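Local coordinates for protein glycosaminoglycan xylosylkinase (Hydra vulgaris, PDB 5XOM) that probably phosphorylates the xylose of the glycosaminoglycan linker, acting as a secretory-pathway sugar kinase of the Fam20 family, at residues D55-R60 with W213-W218; A61-S66 with A150-G155; P219-P224 with Y283-N288; G257-D262 with N288-I293. One frame throughout, in Å; residues are numbered along the deposited sequence.

Interaction 1 (D55-R60 with W213-W218); sequences DMISVR and WLPEKW
I57 and W218, with CA atoms 8.5 Å apart, mark the closest backbone approach between the chain leading on from helix 49-56 and a type I beta turn running from P215 to W218. No direct hydrogen bond joins the two; side chains span the gap. The main touch is a CH-pi contact: the methyl CG2 of I57 sits over one face of the W218 indole, 3.5 Å from the centroid of its five-membered ring and 14° off the normal. With chi1 at -61°, CG1 of I57 lies beside the backbone N while CG2 stands anti to it; this divides the side chain, CG2 going over the indole and the CG1 branch toward P215. That branch ends in CD1, which meets P215 tip to tip, 3.5 Å from P215 CD and tighter than usual carbon packing. On the opposite indole face lies K217 CG, 3.9 Å above the plane. The V59 and W218 side chains cross at about a right angle, V59 CB lying 4.1 Å from W218 CZ3. Isoleucine suits this place because beta-branching gives it two carbon arms, one for the indole face and one for the proline, whose CG borders the ring edge. Beyond the segments W218 also touches I284 and N286 of strand 280-286.

One water links three polar atoms of the contact. It donates to I57 O, accepts from K217 NZ at 3.0 Å, and takes a weak bond from W218 NE1 at the ring edge. The chemistry implies an apolar, CH-pi contact with a water bridge at its polar margin.

Interaction 2 (A61-S66 with A150-G155); sequences ALTVDS and APPVVG
T63 makes the closer part of this contact, its CG2 methyl lying 3.6 Å from A150 O and 3.8 Å from P152 CD. The side chains of T63 and P152 run past each other in opposite directions. Two prolines in a row give strand 153-159 a stiff lead-in, and a small beta-branched side chain fits against it. L62 packs more loosely: its CD1 stays 4.0 Å from P151 N and 4.1 Å from P151 CD, the two side chains lying side by side and pointing the same way.

The hydroxyl side of T63 is the looser, hydrated side, served by a single bridging water within a buried contact. With chi1 at 58°, OG1 sits between the backbone N and the carbonyl carbon, while CG2 falls beside the N and turns to P152 and A150 O. OG1 donates to the water at 2.5 Å, and that water donates in turn to A150 O at 2.6 Å. Threonine suits the spot because a single residue supplies both methyl and hydroxyl.

Around the contact, P152 is joined through its backbone to L212 of strand 205-212, and T63 also touches I70 of helix 67-79. Farther along, S66 takes the N-cap position of that helix, its OG accepting from E69 N and also bonding E69 of the second subunit.

Van der Waals packing of methyls against the proline rings and backbone, plus the water relay, accounts for the contact.

Interaction 3 (P219-P224 with Y283-N288); sequences PVLKLP and YIENEN. With NAG (2-acetamido-2-deoxy-beta-D-glucopyranose), chain D.
Y283 holds CG between its backbone N and carbonyl carbon (chi1 64°), and this, with the pairing of the strands, sets its ring beside L221, which has CG anti to the carbonyl carbon (chi1 -68°). CB of L221 lies over the tyrosine face in a CH-pi contact, 4.0 Å from the ring centroid, and CD1 of L221 lies 3.7 Å from Y283 OH. L223 adds CD1 at 3.8 Å from Y283 CE1. Leucines suit this strand because they furnish branched carbon to a broad ring, which R259 meets in a cation-pi interaction.

Beneath the side chains, L221 and Y283 form an antiparallel hydrogen-bonded pair: L221 N donates to Y283 O at 3.0 Å, almost straight at 171°, and Y283 N returns a bond to L221 O at 2.9 Å. V220 brings CG2 against I284 CG2, and a water bridges the carbonyls next to the pair, donating to both P219 O and Y283 O.

At the far end, N286 OD1 accepts from N288 N, an Asx turn, and N288 ND2 carries the glycan through a 1.5 Å bond to NAG C1. N288, G289 and S290 form the N-X-S sequon expected for such attachment.

The pairing adds an edge strand to a three-stranded antiparallel sheet whose hairpin, 280-286 with 289-292, is consistent with the beta7-beta8 hairpin of the protein kinase C-lobe.

Interaction 4 (G257-D262 with N288-I293); sequences GPRLLD and NGSMVI. With NAG (2-acetamido-2-deoxy-beta-D-glucopyranose), chain D.
R259 and D262 of helix 259-273 reach the polar atoms of strand 289-292. R259 NH2 donates to S290 OG at 3.1 Å, with the oxygen in the guanidinium plane and the bond nearly straight at 172°. D262 OD2 accepts from V292 N at 3.1 Å, on its anti side and 34° out of the carboxylate plane. A water accepts from R259 NE at 2.9 Å, donates to D262 OD2, and bonds S290 OG. Carbon fills the rest, with V292 CG2 held 3.6 Å from R259 CD and 3.7 Å from D262 CB, and P258 CG resting 3.8 Å from S290 O.

Further out, bends at chi2 and chi3 fold the arginine chain back toward the strand, and R259 NH1 is held by Y281 OH. D262 N donates to P258 O at the start of the helix, so the backbone carrying the acid is itself held. R60 makes a salt bridge to D262 OD2, and R322 one to OD1. At G289 a CB would jam against the carbonyl O of the preceding residue, which calls for glycine.

Serine fits because its small hydroxyl can receive the arginine, and valine because its branched CG2 can touch both R259 CD and D262 CB while its N donates to the acid. The two arginine salt bridges probably favour the ionised form of D262. Helix and strand are tied by two direct bonds and the shared water, set in apolar packing.

How the interactions relate
Starting at the N terminus, interaction 1 closes the widest loop, joining the chain beyond helix 49-56 to the turn after strand 205-212. Interaction 2 nests within it, tying the next residues to the start of strand 153-159; the two touch where M56 packs on T63. Interactions 3 and 4 follow in series and cross: 219-224 pairs with 283-288, while 257-262, lying between those segments, meets 288-293, and N288 belongs to both. They share a sheet, I284 N probably bonding M291 O. R60, from interaction 1, links the 55-60 segment to helix 259-273 and the hairpin of interaction 4.

Interaction 1 (D55-R60 with W213-W218)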
# COMPACT_ATOMS: atom_id res chain seq x y z
N ASP A 55 0.22 7.98 -9.88
CA ASP A 55 -0.59 8.33 -8.71
C ASP A 55 0.13 8.20 -7.38
O ASP A 55 -0.37 8.71 -6.38
CB ASP A 55 -1.85 7.47 -8.66
CG ASP A 55 -2.80 7.73 -9.80
OD1 ASP A 55 -2.75 8.84 -10.38
OD2 ASP A 55 -3.61 6.83 -10.12
N MET A 56 1.28 7.51 -7.32
CA MET A 56 1.92 7.32 -6.03
C MET A 56 2.82 8.48 -5.63
O MET A 56 3.18 8.59 -4.46
CB MET A 56 2.72 6.00 -6.01
CG MET A 56 4.09 6.04 -6.68
SD MET A 56 5.11 4.56 -6.34
CE MET A 56 4.05 3.24 -6.94
N ILE A 57 3.15 9.37 -6.56
CA ILE A 57 4.09 10.46 -6.28
C ILE A 57 3.38 11.58 -5.52
O ILE A 57 2.28 12.01 -5.90
CB ILE A 57 4.72 10.99 -7.57
CG1 ILE A 57 5.49 9.88 -8.28
CG2 ILE A 57 5.64 12.18 -7.28
CD1 ILE A 57 5.88 10.24 -9.68
N SER A 58 4.00 12.04 -4.44
CA SER A 58 3.67 13.29 -3.78
C SER A 58 4.95 14.08 -3.57
O SER A 58 6.05 13.58 -3.84
CB SER A 58 2.94 13.05 -2.45
OG SER A 58 3.70 12.21 -1.60
N VAL A 59 4.83 15.32 -3.09
CA VAL A 59 5.99 16.19 -3.06
C VAL A 59 7.03 15.74 -2.05
O VAL A 59 8.21 16.12 -2.16
CB VAL A 59 5.57 17.65 -2.79
CG1 VAL A 59 5.37 17.90 -1.30
CG2 VAL A 59 6.60 18.62 -3.37
N ARG A 60 6.67 14.87 -1.10
CA ARG A 60 7.62 14.35 -0.13
C ARG A 60 7.87 12.86 -0.27
O ARG A 60 8.49 12.26 0.62
CB ARG A 60 7.14 14.67 1.29
CG ARG A 60 7.19 16.16 1.64
CD ARG A 60 8.60 16.73 1.43
NE ARG A 60 9.60 16.01 2.20
CZ ARG A 60 10.88 16.36 2.29
NH1 ARG A 60 11.37 17.44 1.66
NH2 ARG A 60 11.72 15.63 3.02
N TRP A 213 11.13 7.56 -15.99
CA TRP A 213 10.91 9.00 -16.01
C TRP A 213 9.86 9.40 -14.99
O TRP A 213 8.86 8.71 -14.80
CB TRP A 213 10.41 9.44 -17.38
CG TRP A 213 11.44 9.67 -18.38
CD1 TRP A 213 12.67 9.09 -18.39
CD2 TRP A 213 11.38 10.53 -19.49
NE1 TRP A 213 13.38 9.55 -19.48
CE2 TRP A 213 12.60 10.43 -20.18
CE3 TRP A 213 10.39 11.37 -20.00
CZ2 TRP A 213 12.87 11.15 -21.34
CZ3 TRP A 213 10.66 12.08 -21.15
CH2 TRP A 213 11.89 11.97 -21.81
N LEU A 214 10.09 10.54 -14.35
CA LEU A 214 9.03 11.18 -13.61
C LEU A 214 7.97 11.71 -14.58
O LEU A 214 8.30 12.15 -15.68
CB LEU A 214 9.58 12.34 -12.77
CG LEU A 214 10.15 11.99 -11.38
CD1 LEU A 214 11.34 11.04 -11.49
CD2 LEU A 214 10.54 13.25 -10.65
N PRO A 215 6.69 11.65 -14.21
CA PRO A 215 5.66 12.20 -15.09
C PRO A 215 5.80 13.71 -15.25
O PRO A 215 6.46 14.39 -14.46
CB PRO A 215 4.34 11.83 -14.39
CG PRO A 215 4.72 11.46 -13.01
CD PRO A 215 6.13 10.96 -13.05
N GLU A 216 5.17 14.22 -16.31
CA GLU A 216 5.29 15.64 -16.64
C GLU A 216 4.76 16.53 -15.53
O GLU A 216 5.24 17.66 -15.36
CB GLU A 216 4.56 15.93 -17.95
CG GLU A 216 5.48 16.17 -19.13
CD GLU A 216 4.71 16.42 -20.41
OE1 GLU A 216 5.23 16.07 -21.50
OE2 GLU A 216 3.58 16.95 -20.34
N LYS A 217 3.77 16.05 -14.78
CA LYS A 217 3.22 16.81 -13.66
C LYS A 217 4.27 17.14 -12.60
O LYS A 217 4.06 18.05 -11.79
CB LYS A 217 2.04 16.01 -13.07
CG LYS A 217 1.56 16.41 -11.68
CD LYS A 217 0.29 15.64 -11.35
CE LYS A 217 -0.02 15.61 -9.87
NZ LYS A 217 -0.36 14.23 -9.43
N TRP A 218 5.42 16.46 -12.61
CA TRP A 218 6.47 16.64 -11.61
C TRP A 218 7.76 17.09 -12.28
O TRP A 218 8.70 16.29 -12.43
CB TRP A 218 6.69 15.36 -10.81
CG TRP A 218 5.49 14.98 -10.02
CD1 TRP A 218 4.55 14.04 -10.34
CD2 TRP A 218 5.08 15.56 -8.78
NE1 TRP A 218 3.59 13.99 -9.36
CE2 TRP A 218 3.89 14.91 -8.39
CE3 TRP A 218 5.61 16.55 -7.95
CZ2 TRP A 218 3.22 15.23 -7.21
CZ3 TRP A 218 4.94 16.87 -6.78
CH2 TRP A 218 3.76 16.21 -6.42
O HOH W 1 1.05 11.93 -8.13

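Interaction 2 (A61-S66 with A150-G155)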
# COMPACT_ATOMS: atom_id res chain seq x y z
N ALA A 61 7.45 12.24 -1.37
CA ALA A 61 7.71 10.81 -1.57
C ALA A 61 7.49 10.45 -3.03
O ALA A 61 6.39 10.65 -3.55
CB ALA A 61 6.83 9.95 -0.67
N LEU A 62 8.52 9.91 -3.68
CA LEU A 62 8.35 9.39 -5.02
C LEU A 62 7.77 7.98 -5.01
O LEU A 62 7.00 7.62 -5.91
CB LEU A 62 9.67 9.40 -5.79
CG LEU A 62 10.25 10.75 -6.23
CD1 LEU A 62 11.49 10.51 -7.10
CD2 LEU A 62 9.21 11.61 -6.95
N THR A 63 8.10 7.18 -4.00
CA THR A 63 7.61 5.81 -3.88
C THR A 63 7.02 5.61 -2.49
O THR A 63 7.15 6.46 -1.60
CB THR A 63 8.72 4.79 -4.14
OG1 THR A 63 9.80 5.01 -3.22
CG2 THR A 63 9.25 4.93 -5.57
N VAL A 64 6.38 4.46 -2.31
CA VAL A 64 5.62 4.16 -1.10
C VAL A 64 6.11 2.85 -0.51
O VAL A 64 6.82 2.07 -1.14
CB VAL A 64 4.11 4.10 -1.38
CG1 VAL A 64 3.59 5.47 -1.74
CG2 VAL A 64 3.83 3.10 -2.50
N ASP A 65 5.68 2.61 0.74
CA ASP A 65 6.07 1.41 1.47
C ASP A 65 5.48 0.14 0.87
O ASP A 65 6.03 -0.94 1.07
CB ASP A 65 5.65 1.57 2.93
CG ASP A 65 6.01 0.36 3.78
OD1 ASP A 65 7.12 -0.18 3.61
OD2 ASP A 65 5.19 -0.04 4.63
N SER A 66 4.37 0.25 0.13
CA SER A 66 3.64 -0.90 -0.38
C SER A 66 4.46 -1.67 -1.41
O SER A 66 4.67 -1.20 -2.53
CB SER A 66 2.32 -0.44 -1.00
OG SER A 66 1.74 -1.48 -1.77
N ALA A 150 13.78 7.93 -4.66
CA ALA A 150 14.42 7.43 -5.87
C ALA A 150 13.38 6.85 -6.81
O ALA A 150 12.51 6.09 -6.37
CB ALA A 150 15.46 6.36 -5.52
N PRO A 151 13.43 7.18 -8.10
CA PRO A 151 12.52 6.59 -9.07
C PRO A 151 12.78 5.04 -9.20
O PRO A 151 13.91 4.62 -9.03
CB PRO A 151 12.83 7.30 -10.39
CG PRO A 151 13.87 8.31 -10.09
CD PRO A 151 14.38 8.13 -8.71
N PRO A 152 11.73 4.30 -9.49
CA PRO A 152 11.90 2.83 -9.65
C PRO A 152 12.94 2.46 -10.70
O PRO A 152 13.03 3.06 -11.77
CB PRO A 152 10.50 2.37 -10.06
CG PRO A 152 9.57 3.38 -9.46
CD PRO A 152 10.33 4.68 -9.25
N VAL A 153 13.73 1.43 -10.38
CA VAL A 153 14.78 0.89 -11.24
C VAL A 153 14.63 -0.62 -11.33
O VAL A 153 14.42 -1.29 -10.31
CB VAL A 153 16.19 1.25 -10.72
CG1 VAL A 153 17.26 0.74 -11.68
CG2 VAL A 153 16.32 2.76 -10.48
N VAL A 154 14.78 -1.17 -12.53
CA VAL A 154 14.78 -2.62 -12.72
C VAL A 154 15.93 -3.03 -13.63
O VAL A 154 16.30 -2.30 -14.56
CB VAL A 154 13.43 -3.12 -13.29
CG1 VAL A 154 13.39 -2.99 -14.82
CG2 VAL A 154 13.20 -4.53 -12.90
N GLY A 155 16.52 -4.18 -13.32
CA GLY A 155 17.47 -4.79 -14.23
C GLY A 155 16.76 -5.53 -15.34
O GLY A 155 15.63 -6.01 -15.19
O HOH W 2 12.16 4.93 -4.04

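Interaction 3 (P219-P224 with Y283-N288)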
# COMPACT_ATOMS: atom_id res chain seq x y z
N PRO A 219 7.84 18.34 -12.71
CA PRO A 219 9.09 18.84 -13.30
C PRO A 219 10.19 18.92 -12.25
O PRO A 219 9.95 19.11 -11.06
CB PRO A 219 8.71 20.23 -13.82
CG PRO A 219 7.56 20.64 -12.96
CD PRO A 219 6.80 19.39 -12.66
N VAL A 220 11.42 18.76 -12.73
CA VAL A 220 12.60 18.70 -11.88
C VAL A 220 13.44 19.95 -12.11
O VAL A 220 13.70 20.32 -13.26
CB VAL A 220 13.41 17.42 -12.16
CG1 VAL A 220 14.76 17.50 -11.49
CG2 VAL A 220 12.65 16.20 -11.66
N LEU A 221 13.85 20.60 -11.02
CA LEU A 221 14.73 21.75 -11.07
C LEU A 221 16.10 21.39 -10.49
O LEU A 221 16.19 20.61 -9.54
CB LEU A 221 14.14 22.94 -10.32
CG LEU A 221 12.89 23.56 -10.95
CD1 LEU A 221 12.28 24.60 -10.03
CD2 LEU A 221 13.24 24.18 -12.31
N LYS A 222 17.15 21.96 -11.07
CA LYS A 222 18.52 21.63 -10.72
C LYS A 222 19.25 22.87 -10.21
O LYS A 222 19.15 23.94 -10.80
CB LYS A 222 19.25 21.05 -11.93
CG LYS A 222 20.69 20.66 -11.67
CD LYS A 222 21.45 20.52 -12.97
CE LYS A 222 20.79 19.50 -13.89
NZ LYS A 222 21.17 18.10 -13.55
N LEU A 223 20.00 22.70 -9.12
CA LEU A 223 20.85 23.73 -8.55
C LEU A 223 22.21 23.13 -8.21
O LEU A 223 22.33 21.93 -7.97
CB LEU A 223 20.24 24.34 -7.28
CG LEU A 223 19.00 25.21 -7.46
CD1 LEU A 223 18.43 25.66 -6.11
CD2 LEU A 223 19.34 26.43 -8.32
N PRO A 224 23.26 23.96 -8.19
CA PRO A 224 24.58 23.45 -7.77
C PRO A 224 24.58 23.08 -6.29
O PRO A 224 23.99 23.77 -5.46
CB PRO A 224 25.52 24.63 -8.05
CG PRO A 224 24.63 25.83 -8.12
CD PRO A 224 23.33 25.35 -8.66
N TYR A 283 15.47 18.60 -7.58
CA TYR A 283 14.37 18.59 -6.63
C TYR A 283 13.05 18.79 -7.36
O TYR A 283 13.00 19.36 -8.45
CB TYR A 283 14.56 19.64 -5.54
CG TYR A 283 14.56 21.09 -6.00
CD1 TYR A 283 15.73 21.69 -6.46
CD2 TYR A 283 13.41 21.86 -5.94
CE1 TYR A 283 15.74 23.03 -6.87
CE2 TYR A 283 13.41 23.19 -6.34
CZ TYR A 283 14.57 23.77 -6.80
OH TYR A 283 14.56 25.09 -7.20
N ILE A 284 11.97 18.28 -6.75
CA ILE A 284 10.62 18.54 -7.20
C ILE A 284 10.01 19.59 -6.28
O ILE A 284 10.49 19.83 -5.17
CB ILE A 284 9.75 17.25 -7.22
CG1 ILE A 284 9.70 16.61 -5.83
CG2 ILE A 284 10.27 16.27 -8.27
CD1 ILE A 284 8.75 15.42 -5.73
N GLU A 285 8.93 20.22 -6.74
CA GLU A 285 8.35 21.32 -5.97
C GLU A 285 6.93 21.58 -6.44
O GLU A 285 6.64 21.52 -7.64
CB GLU A 285 9.21 22.59 -6.11
CG GLU A 285 8.75 23.75 -5.25
CD GLU A 285 9.75 24.90 -5.26
OE1 GLU A 285 9.95 25.48 -6.34
OE2 GLU A 285 10.33 25.22 -4.20
N ASN A 286 6.04 21.83 -5.49
CA ASN A 286 4.69 22.31 -5.79
C ASN A 286 4.26 23.22 -4.64
O ASN A 286 5.09 23.72 -3.87
CB ASN A 286 3.74 21.13 -6.06
CG ASN A 286 3.51 20.26 -4.84
OD1 ASN A 286 3.85 20.62 -3.71
ND2 ASN A 286 2.92 19.09 -5.06
N GLU A 287 2.95 23.45 -4.52
CA GLU A 287 2.45 24.36 -3.49
C GLU A 287 2.68 23.84 -2.07
O GLU A 287 2.69 24.65 -1.14
CB GLU A 287 0.96 24.64 -3.71
CG GLU A 287 0.04 23.46 -3.45
CD GLU A 287 -1.39 23.73 -3.89
OE1 GLU A 287 -1.63 24.78 -4.52
OE2 GLU A 287 -2.27 22.89 -3.60
N ASN A 288 2.86 22.53 -1.86
CA ASN A 288 2.96 22.01 -0.50
C ASN A 288 4.41 21.78 -0.06
O ASN A 288 4.64 21.17 0.98
CB ASN A 288 2.18 20.69 -0.33
CG ASN A 288 0.68 20.82 -0.62
OD1 ASN A 288 0.09 21.90 -0.54
ND2 ASN A 288 0.07 19.68 -0.96
C1 NAG D . -1.23 19.29 -1.49
C2 NAG D . -2.68 19.54 -1.01
C3 NAG D . -3.67 19.12 -2.11
C4 NAG D . -3.29 19.70 -3.47
C5 NAG D . -1.82 19.43 -3.77
C6 NAG D . -1.33 20.10 -5.03
C7 NAG D . -3.91 19.19 1.11
C8 NAG D . -4.09 18.29 2.30
N2 NAG D . -2.98 18.81 0.22
O3 NAG D . -5.00 19.49 -1.77
O4 NAG D . -4.08 19.11 -4.49
O5 NAG D . -1.03 19.95 -2.71
O6 NAG D . 0.08 20.03 -5.13
O7 NAG D . -4.57 20.21 0.96
O HOH W 3 8.07 19.23 -9.54
O HOH W 4 10.89 21.50 -9.59

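Interaction 4 (G257-D262 with N288-I293)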
# COMPACT_ATOMS: atom_id res chain seq x y z
N GLY A 257 12.98 26.12 5.68
CA GLY A 257 12.39 25.01 4.97
C GLY A 257 13.24 23.76 5.01
O GLY A 257 14.20 23.65 5.78
N PRO A 258 12.90 22.79 4.17
CA PRO A 258 13.51 21.46 4.24
C PRO A 258 14.78 21.27 3.41
O PRO A 258 15.33 20.16 3.43
CB PRO A 258 12.39 20.56 3.70
CG PRO A 258 11.71 21.42 2.68
CD PRO A 258 11.77 22.83 3.22
N ARG A 259 15.27 22.29 2.69
CA ARG A 259 16.30 22.04 1.69
C ARG A 259 17.59 21.53 2.33
O ARG A 259 18.20 20.58 1.83
CB ARG A 259 16.61 23.30 0.89
CG ARG A 259 17.62 23.03 -0.20
CD ARG A 259 17.10 22.02 -1.23
NE ARG A 259 15.74 22.32 -1.67
CZ ARG A 259 15.47 23.16 -2.66
NH1 ARG A 259 16.45 23.79 -3.31
NH2 ARG A 259 14.20 23.38 -3.00
N LEU A 260 18.04 22.17 3.41
CA LEU A 260 19.35 21.80 3.95
C LEU A 260 19.30 20.44 4.64
O LEU A 260 20.23 19.64 4.51
CB LEU A 260 19.85 22.88 4.91
CG LEU A 260 21.12 22.53 5.69
CD1 LEU A 260 22.32 22.55 4.75
CD2 LEU A 260 21.35 23.52 6.82
N LEU A 261 18.20 20.14 5.34
CA LEU A 261 18.07 18.81 5.92
C LEU A 261 17.94 17.74 4.83
O LEU A 261 18.38 16.60 5.02
CB LEU A 261 16.88 18.75 6.87
CG LEU A 261 17.05 19.52 8.18
CD1 LEU A 261 15.80 19.39 9.04
CD2 LEU A 261 18.29 19.03 8.92
N ASP A 262 17.33 18.09 3.69
CA ASP A 262 17.32 17.16 2.56
C ASP A 262 18.73 16.85 2.09
O ASP A 262 19.08 15.69 1.85
CB ASP A 262 16.48 17.72 1.41
CG ASP A 262 14.98 17.51 1.61
OD1 ASP A 262 14.57 17.01 2.68
OD2 ASP A 262 14.21 17.85 0.68
N ASN A 288 2.86 22.53 -1.86
CA ASN A 288 2.96 22.01 -0.50
C ASN A 288 4.41 21.78 -0.06
O ASN A 288 4.64 21.17 0.98
CB ASN A 288 2.18 20.69 -0.33
CG ASN A 288 0.68 20.82 -0.62
OD1 ASN A 288 0.09 21.90 -0.54
ND2 ASN A 288 0.07 19.68 -0.96
N GLY A 289 5.40 22.22 -0.85
CA GLY A 289 6.78 22.10 -0.42
C GLY A 289 7.69 21.65 -1.55
O GLY A 289 7.37 21.80 -2.73
N SER A 290 8.85 21.12 -1.17
CA SER A 290 9.85 20.67 -2.14
C SER A 290 10.66 19.53 -1.53
O SER A 290 10.65 19.31 -0.31
CB SER A 290 10.78 21.81 -2.56
OG SER A 290 11.71 22.13 -1.54
N MET A 291 11.36 18.79 -2.38
CA MET A 291 12.20 17.69 -1.92
C MET A 291 13.32 17.41 -2.91
O MET A 291 13.07 17.32 -4.11
CB MET A 291 11.38 16.41 -1.69
CG MET A 291 12.22 15.23 -1.18
SD MET A 291 11.31 13.84 -0.48
CE MET A 291 10.72 13.08 -1.96
N VAL A 292 14.54 17.27 -2.39
CA VAL A 292 15.66 16.81 -3.20
C VAL A 292 15.50 15.32 -3.46
O VAL A 292 15.29 14.53 -2.53
CB VAL A 292 16.99 17.11 -2.51
CG1 VAL A 292 18.18 16.66 -3.36
CG2 VAL A 292 17.08 18.59 -2.15
N ILE A 293 15.58 14.91 -4.73
CA ILE A 293 15.32 13.53 -5.10
C ILE A 293 16.63 12.84 -5.41
O ILE A 293 17.63 13.46 -5.80
CB ILE A 293 14.33 13.41 -6.29
CG1 ILE A 293 14.84 14.16 -7.52
CG2 ILE A 293 12.95 13.88 -5.89
CD1 ILE A 293 13.99 13.95 -8.75
C1 NAG D . -1.23 19.29 -1.49
C2 NAG D . -2.68 19.54 -1.01
C3 NAG D . -3.67 19.12 -2.11
C4 NAG D . -3.29 19.70 -3.47
C5 NAG D . -1.82 19.43 -3.77
C6 NAG D . -1.33 20.10 -5.03
C7 NAG D . -3.91 19.19 1.11
C8 NAG D . -4.09 18.29 2.30
N2 NAG D . -2.98 18.81 0.22
O3 NAG D . -5.00 19.49 -1.77
O4 NAG D . -4.08 19.11 -4.49
O5 NAG D . -1.03 19.95 -2.71
O6 NAG D . 0.08 20.03 -5.13
O7 NAG D . -4.57 20.21 0.96
O HOH W 5 13.91 20.50 -0.35
O HOH W 6 16.62 14.60 -0.05